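Local structure of alkaline serine protease AL20 (Nesterenkonia abyssinica, 3CP7) at residues I115-R121 with Y202-Q208; G86-H90 with G154-Q158; S168-W173 with S185-Y189; H142-A148 with G159-M164; I27-Q33 with T104-V109. The protein hydrolyses peptide bonds, as a secreted, thermostable alkaline serine protease of the trypsin-like class. All coordinates share one frame; numbering follows the deposited sequence.

Contact 1: residues I115-R121 with Y202-Q208; sequences IAFNQPR and YFGSGAQ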
# COMPACT_ATOMS: atom_id res chain seq x y z
N ILE A 115 -17.74 -1.91 -8.63
CA ILE A 115 -17.18 -0.78 -7.88
C ILE A 115 -16.93 0.34 -8.87
O ILE A 115 -16.51 0.10 -10.00
CB ILE A 115 -15.92 -1.22 -7.09
CG1 ILE A 115 -15.38 -0.09 -6.20
CG2 ILE A 115 -14.84 -1.78 -8.03
CD1 ILE A 115 -14.33 -0.56 -5.20
N ALA A 116 -17.22 1.57 -8.45
CA ALA A 116 -17.17 2.75 -9.32
C ALA A 116 -16.33 3.85 -8.69
O ALA A 116 -16.31 4.02 -7.46
CB ALA A 116 -18.58 3.27 -9.62
N PHE A 117 -15.66 4.61 -9.54
CA PHE A 117 -14.78 5.70 -9.11
C PHE A 117 -15.04 6.94 -9.95
O PHE A 117 -15.59 6.85 -11.07
CB PHE A 117 -13.32 5.29 -9.26
CG PHE A 117 -13.01 3.96 -8.64
CD1 PHE A 117 -12.72 3.87 -7.29
CD2 PHE A 117 -13.04 2.80 -9.41
CE1 PHE A 117 -12.45 2.64 -6.70
CE2 PHE A 117 -12.75 1.56 -8.83
CZ PHE A 117 -12.45 1.48 -7.48
N ASN A 118 -14.63 8.09 -9.42
CA ASN A 118 -14.75 9.35 -10.15
C ASN A 118 -16.16 9.61 -10.64
O ASN A 118 -16.39 10.04 -11.78
CB ASN A 118 -13.70 9.44 -11.26
CG ASN A 118 -12.30 9.57 -10.70
OD1 ASN A 118 -12.04 10.42 -9.86
ND2 ASN A 118 -11.41 8.69 -11.14
N GLN A 119 -17.10 9.36 -9.74
CA GLN A 119 -18.52 9.61 -9.97
C GLN A 119 -18.90 10.97 -9.39
O GLN A 119 -18.15 11.53 -8.58
CB GLN A 119 -19.34 8.49 -9.33
CG GLN A 119 -19.02 7.12 -9.90
CD GLN A 119 -19.29 7.03 -11.39
OE1 GLN A 119 -20.41 7.27 -11.84
NE2 GLN A 119 -18.26 6.70 -12.16
N PRO A 120 -20.06 11.52 -9.79
CA PRO A 120 -20.45 12.81 -9.22
C PRO A 120 -20.58 12.77 -7.70
O PRO A 120 -20.87 11.72 -7.11
CB PRO A 120 -21.83 13.06 -9.85
CG PRO A 120 -21.78 12.32 -11.13
CD PRO A 120 -21.03 11.06 -10.80
N ARG A 121 -20.36 13.93 -7.08
CA ARG A 121 -20.70 14.14 -5.69
C ARG A 121 -22.20 14.33 -5.53
O ARG A 121 -22.89 14.68 -6.50
CB ARG A 121 -19.95 15.37 -5.15
CG ARG A 121 -18.44 15.22 -5.19
CD ARG A 121 -17.71 16.46 -4.65
NE ARG A 121 -17.87 16.63 -3.21
CZ ARG A 121 -17.20 15.94 -2.28
NH1 ARG A 121 -16.33 15.02 -2.64
NH2 ARG A 121 -17.43 16.15 -0.99
N TYR A 202 -14.42 10.06 -0.60
CA TYR A 202 -14.67 10.12 -2.04
C TYR A 202 -13.87 9.03 -2.75
O TYR A 202 -12.66 8.89 -2.55
CB TYR A 202 -14.33 11.51 -2.60
CG TYR A 202 -14.65 11.63 -4.06
CD1 TYR A 202 -13.65 11.56 -5.02
CD2 TYR A 202 -15.98 11.77 -4.49
CE1 TYR A 202 -13.95 11.65 -6.38
CE2 TYR A 202 -16.28 11.85 -5.85
CZ TYR A 202 -15.26 11.80 -6.77
OH TYR A 202 -15.56 11.87 -8.12
N PHE A 203 -14.55 8.24 -3.58
CA PHE A 203 -13.86 7.23 -4.37
C PHE A 203 -13.35 7.87 -5.67
O PHE A 203 -14.08 7.94 -6.67
CB PHE A 203 -14.77 6.03 -4.66
CG PHE A 203 -14.67 4.90 -3.64
CD1 PHE A 203 -14.22 5.11 -2.32
CD2 PHE A 203 -15.08 3.63 -4.01
CE1 PHE A 203 -14.14 4.03 -1.41
CE2 PHE A 203 -15.02 2.56 -3.09
CZ PHE A 203 -14.56 2.77 -1.80
N GLY A 204 -12.12 8.36 -5.62
CA GLY A 204 -11.50 9.00 -6.77
C GLY A 204 -10.40 8.17 -7.36
O GLY A 204 -10.42 6.94 -7.27
N SER A 205 -9.39 8.82 -7.93
CA SER A 205 -8.30 8.11 -8.60
C SER A 205 -7.39 7.38 -7.61
O SER A 205 -6.78 6.37 -7.96
CB SER A 205 -7.49 9.05 -9.47
OG SER A 205 -7.02 10.17 -8.72
N GLY A 206 -7.29 7.88 -6.38
CA GLY A 206 -6.52 7.18 -5.35
C GLY A 206 -7.16 5.84 -5.05
O GLY A 206 -6.49 4.78 -5.08
N ALA A 207 -8.46 5.86 -4.77
CA ALA A 207 -9.20 4.64 -4.50
C ALA A 207 -9.15 3.71 -5.72
O ALA A 207 -8.99 2.51 -5.55
CB ALA A 207 -10.62 4.95 -4.10
N GLN A 208 -9.28 4.26 -6.93
CA GLN A 208 -9.28 3.40 -8.11
C GLN A 208 -7.95 2.68 -8.29
O GLN A 208 -7.92 1.47 -8.56
CB GLN A 208 -9.58 4.20 -9.37
CG GLN A 208 -9.66 3.28 -10.58
CD GLN A 208 -10.34 3.91 -11.77
OE1 GLN A 208 -10.45 5.13 -11.85
NE2 GLN A 208 -10.76 3.08 -12.70
O HOH W 1 -9.98 11.60 -8.44
O HOH W 2 -12.21 6.68 -13.12
O HOH W 3 -13.42 12.90 -9.94
O HOH W 4 -16.73 8.59 -7.02
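Gln208 CA stands over the middle of one face of the Phe117 ring, 3.5 Å from its centroid, a CH-pi contact between the linker from helix 105-109 to strand 124-129 and the start of helix 205-214, the C-terminal helix of this chymotrypsin-like fold, whose N-cap position is Gly204. Because Gln208 CG lies anti to the backbone N (chi1 -177°), its chain continues across the same face. Phe117 CE1 also reaches Ala207 CB at 3.9 Å. The Phe203 ring is nearly parallel to that of Phe117 but slid aside, and Ile115 CD1 touches Phe203 CE2 at 3.8 Å.

Two direct hydrogen bonds cross the contact, one between backbones and one from a side chain: Asn118 N donates to Phe203 O (2.8 Å) in the carbonyl plane, and Tyr202 OH donates to Gln119 O (2.7 Å). Asn118 has positive phi (54°), which asparagine tolerates well. Arg121 passes the Tyr202 ring, but its guanidinium bonds to Ser156 O and Thr157 O.

Waters complete the seam: Asn118 OD1 accepts from two, one leading to Ser205 N and one to Tyr202 OH, while Asn118 ND2 donates to a third, which donates to Gln208 OE1 at 2.7 Å.

Contact 2: residues G86-H90 with G154-Q158; sequences GDFEH and GSSTQ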
# COMPACT_ATOMS: atom_id res chain seq x y z
N GLY A 86 -3.26 9.04 8.84
CA GLY A 86 -4.63 8.96 9.34
C GLY A 86 -5.56 9.92 8.63
O GLY A 86 -6.49 10.47 9.23
N ASP A 87 -5.30 10.13 7.33
CA ASP A 87 -6.04 11.09 6.52
C ASP A 87 -7.41 10.53 6.18
O ASP A 87 -7.53 9.60 5.38
CB ASP A 87 -5.25 11.33 5.23
CG ASP A 87 -5.86 12.39 4.32
OD1 ASP A 87 -6.99 12.87 4.56
OD2 ASP A 87 -5.18 12.75 3.34
N PHE A 88 -8.46 11.11 6.77
CA PHE A 88 -9.82 10.62 6.53
C PHE A 88 -10.30 10.78 5.09
O PHE A 88 -11.23 10.07 4.67
CB PHE A 88 -10.83 11.22 7.52
CG PHE A 88 -10.78 10.58 8.88
CD1 PHE A 88 -10.16 11.22 9.95
CD2 PHE A 88 -11.33 9.32 9.08
CE1 PHE A 88 -10.11 10.61 11.21
CE2 PHE A 88 -11.29 8.70 10.34
CZ PHE A 88 -10.68 9.36 11.40
N GLU A 89 -9.68 11.66 4.31
CA GLU A 89 -10.04 11.72 2.89
C GLU A 89 -9.76 10.40 2.18
O GLU A 89 -10.31 10.14 1.11
CB GLU A 89 -9.33 12.86 2.15
CG GLU A 89 -9.84 14.24 2.53
CD GLU A 89 -9.36 15.34 1.61
OE1 GLU A 89 -8.30 15.18 0.96
OE2 GLU A 89 -10.07 16.37 1.54
N HIS A 90 -8.91 9.57 2.78
CA HIS A 90 -8.52 8.29 2.17
C HIS A 90 -8.71 7.13 3.13
O HIS A 90 -7.94 6.17 3.10
CB HIS A 90 -7.10 8.37 1.61
CG HIS A 90 -6.94 9.46 0.60
ND1 HIS A 90 -7.32 9.30 -0.71
CD2 HIS A 90 -6.52 10.74 0.73
CE1 HIS A 90 -7.11 10.44 -1.36
NE2 HIS A 90 -6.64 11.33 -0.51
N GLY A 154 -15.12 20.62 5.25
CA GLY A 154 -14.53 21.06 4.00
C GLY A 154 -13.60 20.08 3.31
O GLY A 154 -13.01 20.42 2.28
N SER A 155 -13.46 18.87 3.85
CA SER A 155 -12.69 17.85 3.16
C SER A 155 -13.52 17.26 2.03
O SER A 155 -14.69 17.61 1.87
CB SER A 155 -12.25 16.75 4.14
OG SER A 155 -13.22 15.71 4.26
N SER A 156 -12.91 16.35 1.27
CA SER A 156 -13.59 15.72 0.14
C SER A 156 -14.56 14.60 0.56
O SER A 156 -15.24 14.01 -0.30
CB SER A 156 -12.58 15.19 -0.88
OG SER A 156 -11.77 14.19 -0.28
N THR A 157 -14.63 14.27 1.85
CA THR A 157 -15.60 13.24 2.27
C THR A 157 -17.03 13.74 2.09
O THR A 157 -17.27 14.95 1.88
CB THR A 157 -15.39 12.79 3.73
OG1 THR A 157 -15.68 13.88 4.60
CG2 THR A 157 -13.96 12.33 3.94
N GLN A 158 -17.98 12.81 2.14
CA GLN A 158 -19.40 13.14 2.05
C GLN A 158 -20.15 12.48 3.19
O GLN A 158 -19.72 11.44 3.69
CB GLN A 158 -20.00 12.67 0.73
CG GLN A 158 -19.30 13.20 -0.50
CD GLN A 158 -20.05 12.85 -1.76
OE1 GLN A 158 -20.79 13.67 -2.31
NE2 GLN A 158 -19.91 11.61 -2.21
O HOH W 5 -12.63 11.73 0.72
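Glu89 OE2 receives the backbone N-H of Ser156 at 2.9 Å, with an N-H...O angle of 155°, a direct hydrogen bond between 86-90 and 154-158. The N-H arrives from above the carboxylate plane, 36° out of it. Glutamate suits the position because its chain, extended beyond CG, spans the gap between the two loops and still ends in a strong acceptor. Along the way Glu89 CG passes Ser156 OG at 3.4 Å, and Glu89 OE2 lies 3.4 Å from Ser155 CB. A water adds a second link, donating to Glu89 O and bonded to Ser156 OG at 2.8 Å.

Each loop is shaped by a small side chain that folds back on its own backbone. Asp87 OD1 accepts from Glu89 N (3.0 Å), an Asx turn that sets up the short 3-10 segment 88-89. Opposite, Ser155 OG accepts from Thr157 N at 3.1 Å, an ST turn, and also bonds to Asp151. Short polar side chains are well placed here, since they can reach back to a backbone N-H two residues on. The methyl Thr157 CG2 packs on Phe88 O at 3.6 Å, and Thr157 OG1 is bonded to Tyr189 OH.

This surface contact joins the loop between helix 80-85 and strand 93-97, on the N-terminal barrel, to the turn between strands 142-150 and 158-161 of the second sheet; the Phe88 ring meets Trp82 of helix 80-85 edge-to-face and also packs against Tyr189 of strand 183-191.

Contact 3: residues S168-W173 with S185-Y189; sequences SSGGPW and STNSY. With FMT (formic acid), chain C.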
# COMPACT_ATOMS: atom_id res chain seq x y z
N SER A 168 -20.04 -0.65 12.14
CA SER A 168 -20.52 -0.42 10.78
C SER A 168 -19.41 0.07 9.85
O SER A 168 -19.56 0.00 8.62
CB SER A 168 -21.72 0.54 10.75
OG SER A 168 -21.36 1.83 11.24
N SER A 169 -18.31 0.57 10.41
CA SER A 169 -17.22 1.07 9.58
C SER A 169 -16.78 0.02 8.60
O SER A 169 -16.71 -1.17 8.94
CB SER A 169 -16.02 1.47 10.42
OG SER A 169 -16.29 2.62 11.19
N GLY A 170 -16.43 0.46 7.40
CA GLY A 170 -15.99 -0.44 6.35
C GLY A 170 -17.14 -0.96 5.51
O GLY A 170 -16.90 -1.49 4.44
N GLY A 171 -18.37 -0.82 6.00
CA GLY A 171 -19.54 -1.26 5.25
C GLY A 171 -19.71 -0.46 3.97
O GLY A 171 -19.28 0.68 3.88
N PRO A 172 -20.31 -1.08 2.94
CA PRO A 172 -20.37 -0.45 1.63
C PRO A 172 -21.43 0.64 1.49
O PRO A 172 -22.51 0.55 2.09
CB PRO A 172 -20.74 -1.62 0.71
CG PRO A 172 -21.55 -2.53 1.60
CD PRO A 172 -20.89 -2.44 2.95
N TRP A 173 -21.10 1.66 0.70
CA TRP A 173 -22.10 2.58 0.16
C TRP A 173 -22.35 2.19 -1.28
O TRP A 173 -21.43 2.19 -2.09
CB TRP A 173 -21.58 4.01 0.16
CG TRP A 173 -21.48 4.69 1.48
CD1 TRP A 173 -21.32 4.12 2.72
CD2 TRP A 173 -21.46 6.11 1.69
NE1 TRP A 173 -21.25 5.10 3.69
CE2 TRP A 173 -21.32 6.33 3.08
CE3 TRP A 173 -21.56 7.22 0.83
CZ2 TRP A 173 -21.28 7.61 3.63
CZ3 TRP A 173 -21.51 8.50 1.38
CH2 TRP A 173 -21.37 8.68 2.77
N SER A 185 -18.41 4.12 -1.99
CA SER A 185 -17.72 4.61 -0.80
C SER A 185 -17.82 3.53 0.27
O SER A 185 -18.24 2.39 -0.01
CB SER A 185 -18.27 5.97 -0.30
OG SER A 185 -17.43 6.49 0.72
N THR A 186 -17.44 3.91 1.48
CA THR A 186 -17.41 3.00 2.60
C THR A 186 -17.79 3.83 3.85
O THR A 186 -17.51 5.04 3.90
CB THR A 186 -15.96 2.47 2.55
OG1 THR A 186 -15.83 1.12 2.04
CG2 THR A 186 -14.92 3.08 3.52
N ASN A 187 -18.46 3.20 4.82
CA ASN A 187 -18.68 3.87 6.11
C ASN A 187 -17.35 4.14 6.77
O ASN A 187 -16.58 3.21 6.98
CB ASN A 187 -19.50 3.00 7.06
CG ASN A 187 -20.89 2.68 6.53
OD1 ASN A 187 -21.55 3.52 5.90
ND2 ASN A 187 -21.34 1.44 6.77
N SER A 188 -17.07 5.39 7.11
CA SER A 188 -15.78 5.73 7.70
C SER A 188 -15.83 6.35 9.11
O SER A 188 -15.15 5.85 10.01
CB SER A 188 -14.97 6.61 6.74
OG SER A 188 -13.85 7.20 7.38
N TYR A 189 -16.62 7.40 9.30
CA TYR A 189 -16.60 8.09 10.58
C TYR A 189 -17.80 9.00 10.74
O TYR A 189 -18.52 9.27 9.77
CB TYR A 189 -15.30 8.92 10.71
CG TYR A 189 -15.26 10.14 9.83
CD1 TYR A 189 -14.73 10.09 8.54
CD2 TYR A 189 -15.74 11.37 10.29
CE1 TYR A 189 -14.69 11.22 7.73
CE2 TYR A 189 -15.72 12.50 9.50
CZ TYR A 189 -15.17 12.43 8.21
OH TYR A 189 -15.14 13.54 7.39
C FMT C . -15.73 0.77 13.80
O1 FMT C . -14.68 1.36 13.52
O2 FMT C . -16.83 1.10 13.33
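Pro172 and Thr186 face each other as an antiparallel non-hydrogen-bonded pair where strands 172-175 and 183-191 form a hairpin. Before it, a type II turn runs from Ser168 to Gly171, with Gly170 at a positive phi (89°) that calls for glycine. Two backbone bonds hold the turn to Asn187: Gly170 N to Asn187 O and Asn187 N to Gly171 O, each 2.8 Å. A side chain on Gly171 would collide with Asn187 ND2.

With CG anti to the carbonyl carbon (chi1 -61°), the Asn187 amide places ND2 on Ser168 O at 2.9 Å, where Gly171 N arrives from the opposite face of that carbonyl, and OD1 on Trp173 NE1 at 2.7 Å. One indole face covers Ser185 CB. A phenylalanine in place of Trp173 would probably leave Asn187 OD1 without its N-H donor and the amide freer to turn.

Ser169 OG donates to O2 of a formic acid (2.7 Å), probably from the crystallisation liquor, which also bonds to His41 NE2 and Gly167 N. Ser169 with His41 and Asp91 is positioned as in the catalytic triad of chymotrypsin-like proteases and is probably the nucleophile, in a Gly-Ser-Ser-Gly-Gly form of their Gly-Asp-Ser-Gly-Gly loop.

Contact 4: residues H142-A148 with G159-M164; sequences HSCHGTA and GIPCNM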
# COMPACT_ATOMS: atom_id res chain seq x y z
N HIS A 142 -27.65 -3.87 8.99
CA HIS A 142 -28.48 -2.68 8.98
C HIS A 142 -28.15 -1.77 7.81
O HIS A 142 -27.10 -1.94 7.16
CB HIS A 142 -28.36 -1.94 10.32
CG HIS A 142 -29.05 -2.64 11.44
ND1 HIS A 142 -30.38 -2.43 11.74
CD2 HIS A 142 -28.61 -3.60 12.30
CE1 HIS A 142 -30.72 -3.21 12.75
NE2 HIS A 142 -29.67 -3.93 13.11
N SER A 143 -29.03 -0.83 7.53
CA SER A 143 -28.86 0.06 6.39
C SER A 143 -29.23 1.50 6.71
O SER A 143 -29.99 1.77 7.66
CB SER A 143 -29.70 -0.42 5.21
OG SER A 143 -31.08 -0.25 5.47
N CYS A 144 -28.71 2.40 5.89
CA CYS A 144 -29.06 3.82 5.89
C CYS A 144 -29.21 4.23 4.45
O CYS A 144 -28.61 3.62 3.56
CB CYS A 144 -27.95 4.65 6.53
SG CYS A 144 -27.64 4.26 8.25
N HIS A 145 -30.03 5.24 4.20
CA HIS A 145 -30.34 5.67 2.85
C HIS A 145 -30.47 7.17 2.83
O HIS A 145 -31.09 7.76 3.72
CB HIS A 145 -31.64 5.03 2.37
CG HIS A 145 -31.62 3.54 2.44
ND1 HIS A 145 -32.03 2.83 3.55
CD2 HIS A 145 -31.21 2.62 1.54
CE1 HIS A 145 -31.87 1.54 3.33
NE2 HIS A 145 -31.37 1.38 2.12
N GLY A 146 -29.89 7.79 1.81
CA GLY A 146 -30.00 9.23 1.69
C GLY A 146 -29.09 9.83 0.66
O GLY A 146 -28.26 9.14 0.05
N THR A 147 -29.26 11.13 0.46
CA THR A 147 -28.45 11.89 -0.47
C THR A 147 -27.21 12.43 0.22
O THR A 147 -27.29 12.99 1.32
CB THR A 147 -29.28 13.03 -1.10
OG1 THR A 147 -30.37 12.44 -1.82
CG2 THR A 147 -28.44 13.86 -2.06
N ALA A 148 -26.06 12.23 -0.41
CA ALA A 148 -24.79 12.71 0.14
C ALA A 148 -24.67 14.22 0.06
O ALA A 148 -25.09 14.84 -0.93
CB ALA A 148 -23.62 12.04 -0.57
N GLY A 159 -21.26 13.09 3.58
CA GLY A 159 -22.08 12.57 4.66
C GLY A 159 -23.47 12.20 4.19
O GLY A 159 -24.02 12.84 3.29
N ILE A 160 -24.02 11.16 4.80
CA ILE A 160 -25.42 10.81 4.61
C ILE A 160 -26.13 10.64 5.96
O ILE A 160 -25.50 10.29 6.95
CB ILE A 160 -25.60 9.49 3.78
CG1 ILE A 160 -24.86 8.30 4.43
CG2 ILE A 160 -25.15 9.72 2.34
CD1 ILE A 160 -25.13 6.94 3.77
N PRO A 161 -27.45 10.86 6.00
CA PRO A 161 -28.17 10.57 7.25
C PRO A 161 -28.08 9.08 7.57
O PRO A 161 -28.39 8.24 6.71
CB PRO A 161 -29.61 10.98 6.94
CG PRO A 161 -29.72 11.02 5.45
CD PRO A 161 -28.35 11.36 4.93
N CYS A 162 -27.65 8.75 8.78
CA CYS A 162 -27.39 7.36 9.14
C CYS A 162 -27.18 7.20 10.63
O CYS A 162 -26.34 7.87 11.21
CB CYS A 162 -26.13 6.87 8.42
SG CYS A 162 -25.79 5.12 8.64
N ASN A 163 -27.93 6.28 11.22
CA ASN A 163 -27.87 6.07 12.67
C ASN A 163 -26.96 4.91 13.10
O ASN A 163 -26.92 4.58 14.27
CB ASN A 163 -29.29 5.89 13.24
CG ASN A 163 -29.94 4.59 12.80
OD1 ASN A 163 -29.42 3.88 11.94
ND2 ASN A 163 -31.10 4.28 13.38
N MET A 164 -26.23 4.30 12.15
CA MET A 164 -25.40 3.15 12.50
C MET A 164 -24.20 3.54 13.36
O MET A 164 -23.63 4.62 13.19
CB MET A 164 -24.93 2.39 11.25
CG MET A 164 -26.06 1.68 10.53
SD MET A 164 -25.50 0.48 9.29
CE MET A 164 -24.92 1.55 7.96
O HOH W 6 -29.64 1.56 10.55
O HOH W 7 -30.71 6.77 6.80
O HOH W 8 -26.57 14.43 3.69
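Cys144 SG and Cys162 SG are joined by a disulfide, 2.1 Å long, that bridges strand 142-147 and the chain leaving strand 159-161. The contact belongs to the hairpin of strands 142-150 and 158-161 in the second six-stranded sheet, beside strand 124-129. Beyond the backbone pairing of Gly159 with Thr149 the strands part, their axes at 117° to each other: the closest CA pairs widen from 4.9 Å at Ala148 and Ile160 to 7.5 Å at His142 and Met164.

At the narrow end Ile160 CG2 meets Ala148 CA at 3.7 Å; the single methyl of Ala148 keeps the backbones close, and Ala148 CA also makes a CA-H...O contact with Gly159 O. Next, the Pro161 ring bulges toward Gly146, with CG 4.2 Å from Gly146 CA; a beta carbon on Gly146 would run into that ring, which explains the glycine. In the middle the disulfide takes up the space, with Cys144 SG anti to the carbonyl carbon and Cys162 SG anti to its backbone N (chi1 -174°), the two sulfurs thus turned to meet. At the wide end the long, bent Met164 lies along the bridge, CG against Cys144 SG at 3.8 Å and SD against His142 CB at 3.9 Å; a flexible thioether follows this curved surface well.

Polar backbone atoms along the wedge are joined through water: Ser143 O to Asn163 OD1, His145 N to Pro161 O, and Thr147 O to Gly159 O. Since no direct hydrogen bond crosses between these segments, the covalent bridge is their one strong link, and such a bond is likely to suit a secreted enzyme that works in an oxidising environment.

Contact 5: residues I27-Q33 with T104-V109; sequences IVASANQ and TVQQQV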
# COMPACT_ATOMS: atom_id res chain seq x y z
N ILE A 27 -17.58 -7.80 -0.63
CA ILE A 27 -16.89 -8.40 -1.77
C ILE A 27 -17.13 -7.55 -3.02
O ILE A 27 -18.28 -7.36 -3.44
CB ILE A 27 -17.34 -9.85 -2.07
CG1 ILE A 27 -17.20 -10.73 -0.82
CG2 ILE A 27 -16.53 -10.43 -3.24
CD1 ILE A 27 -17.83 -12.13 -0.98
N VAL A 28 -16.04 -7.06 -3.61
CA VAL A 28 -16.10 -6.31 -4.86
C VAL A 28 -15.48 -7.14 -5.98
O VAL A 28 -14.54 -7.90 -5.74
CB VAL A 28 -15.42 -4.91 -4.75
CG1 VAL A 28 -16.28 -4.00 -3.87
CG2 VAL A 28 -13.97 -5.02 -4.25
N ALA A 29 -16.04 -7.03 -7.18
CA ALA A 29 -15.55 -7.82 -8.32
C ALA A 29 -14.06 -7.59 -8.49
O ALA A 29 -13.62 -6.45 -8.49
CB ALA A 29 -16.29 -7.43 -9.57
N SER A 30 -13.29 -8.67 -8.62
CA SER A 30 -11.84 -8.56 -8.72
C SER A 30 -11.24 -9.68 -9.54
O SER A 30 -11.73 -10.81 -9.50
CB SER A 30 -11.22 -8.61 -7.33
OG SER A 30 -11.46 -9.86 -6.71
N ALA A 31 -10.16 -9.38 -10.26
CA ALA A 31 -9.45 -10.44 -11.00
C ALA A 31 -9.05 -11.59 -10.08
O ALA A 31 -9.17 -12.77 -10.45
CB ALA A 31 -8.23 -9.88 -11.71
N ASN A 32 -8.58 -11.28 -8.87
CA ASN A 32 -8.14 -12.35 -7.97
C ASN A 32 -9.27 -13.07 -7.25
O ASN A 32 -9.01 -14.04 -6.53
CB ASN A 32 -7.07 -11.88 -6.97
CG ASN A 32 -7.56 -10.80 -6.02
OD1 ASN A 32 -8.76 -10.63 -5.80
ND2 ASN A 32 -6.61 -10.06 -5.44
N GLN A 33 -10.50 -12.58 -7.43
CA GLN A 33 -11.69 -13.21 -6.84
C GLN A 33 -11.65 -13.27 -5.30
O GLN A 33 -12.38 -14.03 -4.68
CB GLN A 33 -11.92 -14.61 -7.43
CG GLN A 33 -12.12 -14.61 -8.94
CD GLN A 33 -13.48 -14.10 -9.36
OE1 GLN A 33 -14.51 -14.69 -9.04
NE2 GLN A 33 -13.49 -12.99 -10.10
N THR A 104 -11.98 -19.48 -4.01
CA THR A 104 -11.88 -18.07 -3.64
C THR A 104 -13.22 -17.57 -3.09
O THR A 104 -14.28 -18.16 -3.34
CB THR A 104 -11.50 -17.21 -4.83
OG1 THR A 104 -12.48 -17.39 -5.85
CG2 THR A 104 -10.11 -17.59 -5.38
N VAL A 105 -13.19 -16.47 -2.34
CA VAL A 105 -14.42 -15.99 -1.71
C VAL A 105 -15.48 -15.61 -2.74
O VAL A 105 -16.68 -15.82 -2.52
CB VAL A 105 -14.14 -14.84 -0.70
CG1 VAL A 105 -13.94 -13.49 -1.42
CG2 VAL A 105 -15.26 -14.75 0.30
N GLN A 106 -15.05 -15.04 -3.87
CA GLN A 106 -16.00 -14.63 -4.90
C GLN A 106 -16.63 -15.85 -5.57
O GLN A 106 -17.80 -15.82 -5.92
CB GLN A 106 -15.34 -13.69 -5.93
CG GLN A 106 -16.33 -13.00 -6.86
CD GLN A 106 -15.70 -11.95 -7.77
OE1 GLN A 106 -16.21 -11.68 -8.87
NE2 GLN A 106 -14.63 -11.33 -7.32
N GLN A 107 -15.84 -16.91 -5.74
CA GLN A 107 -16.36 -18.18 -6.27
C GLN A 107 -17.31 -18.85 -5.28
O GLN A 107 -18.34 -19.41 -5.67
CB GLN A 107 -15.20 -19.12 -6.60
CG GLN A 107 -14.49 -18.77 -7.90
CD GLN A 107 -15.33 -19.10 -9.12
OE1 GLN A 107 -15.89 -18.21 -9.75
NE2 GLN A 107 -15.42 -20.39 -9.46
N GLN A 108 -16.96 -18.79 -3.99
CA GLN A 108 -17.79 -19.34 -2.93
C GLN A 108 -19.17 -18.69 -2.90
O GLN A 108 -20.20 -19.36 -2.86
CB GLN A 108 -17.10 -19.11 -1.57
CG GLN A 108 -17.99 -19.40 -0.36
CD GLN A 108 -18.28 -20.88 -0.21
OE1 GLN A 108 -17.43 -21.72 -0.47
NE2 GLN A 108 -19.49 -21.19 0.24
N VAL A 109 -19.17 -17.37 -2.90
CA VAL A 109 -20.42 -16.63 -2.77
C VAL A 109 -21.17 -16.56 -4.10
O VAL A 109 -22.40 -16.47 -4.11
CB VAL A 109 -20.16 -15.22 -2.14
CG1 VAL A 109 -21.40 -14.37 -2.16
CG2 VAL A 109 -19.67 -15.39 -0.71
O HOH W 9 -13.39 -10.39 -4.99
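Gln33 O takes up a first-turn N-H of helix 105-109, beside the Thr104 N-cap: it accepts from Gln106 N at 3.0 Å, the N-H lying 24° off the carbonyl plane. Thr104 adds only a weak capping bond from Gln107 N to its OG1, and that same oxygen packs on Gln33 CB at 3.2 Å. Gln33 ends a type I turn that begins at Ser30; its backbone has positive phi (60°), which brings its carbonyl round to the helix.

The two glutamine side chains meet across the contact, crossing obliquely with amide planes 40° apart. Gln106 stretches out, CG anti to the backbone N and the chain extended beyond it, whereas Gln33 bends at chi2 so that Gln33 OE1 rests 3.2 Å from Gln106 CD, while Gln33 NE2 bonds weakly to Ser30 O. Gln106 NE2 reaches the inside of the 27-33 loop, where it donates weakly to a water bonded to Val28 O (2.8 Å) and Ser30 OG (2.6 Å). With an alanine at Gln106, that water is likely to lose its link to the helix, and Gln33 OE1 and CD the amide they pack against.

Beside the polar contacts, branched aliphatic residues meet tip to tip: Ile27 CD1 touches Val109 CG2 at 3.8 Å and Val105 CG2 at 3.9 Å. Their compact methyls suit the inward side of the helix, where Ile27 and Val105 are buried.

The helix thus lies against the connection between strands 19-27 and 35-38 of the N-terminal barrel, with Val105 also on Leu97 of strand 93-97 and Trp71 of strand 71-78, while Ala29 O bonds to Tyr211 of helix 205-214.

Overall arrangement
Contact 3 lies nearest the middle of the chain, about 5 Å from its centre, and carries Ser169 with its bound formic acid at the probable active site. Contact 4 is its close neighbour, centres about 10 Å apart; Ile160 and Met164 pack on Trp173 and Asn187, within the same sheet. Contact 2 reaches both: Gln158 O packs on Trp173 CH2 of contact 3 and Gln158 OE1 on Ala148 CB of contact 4. Contact 1 is tied to contact 2 through Arg121, while Phe203 packs on Ser185 of contact 3. Contact 5 is remote from contacts 2 and 4, nearest atoms about 15 and 14 Å apart, and meets contact 1 at Val28 and Ile115.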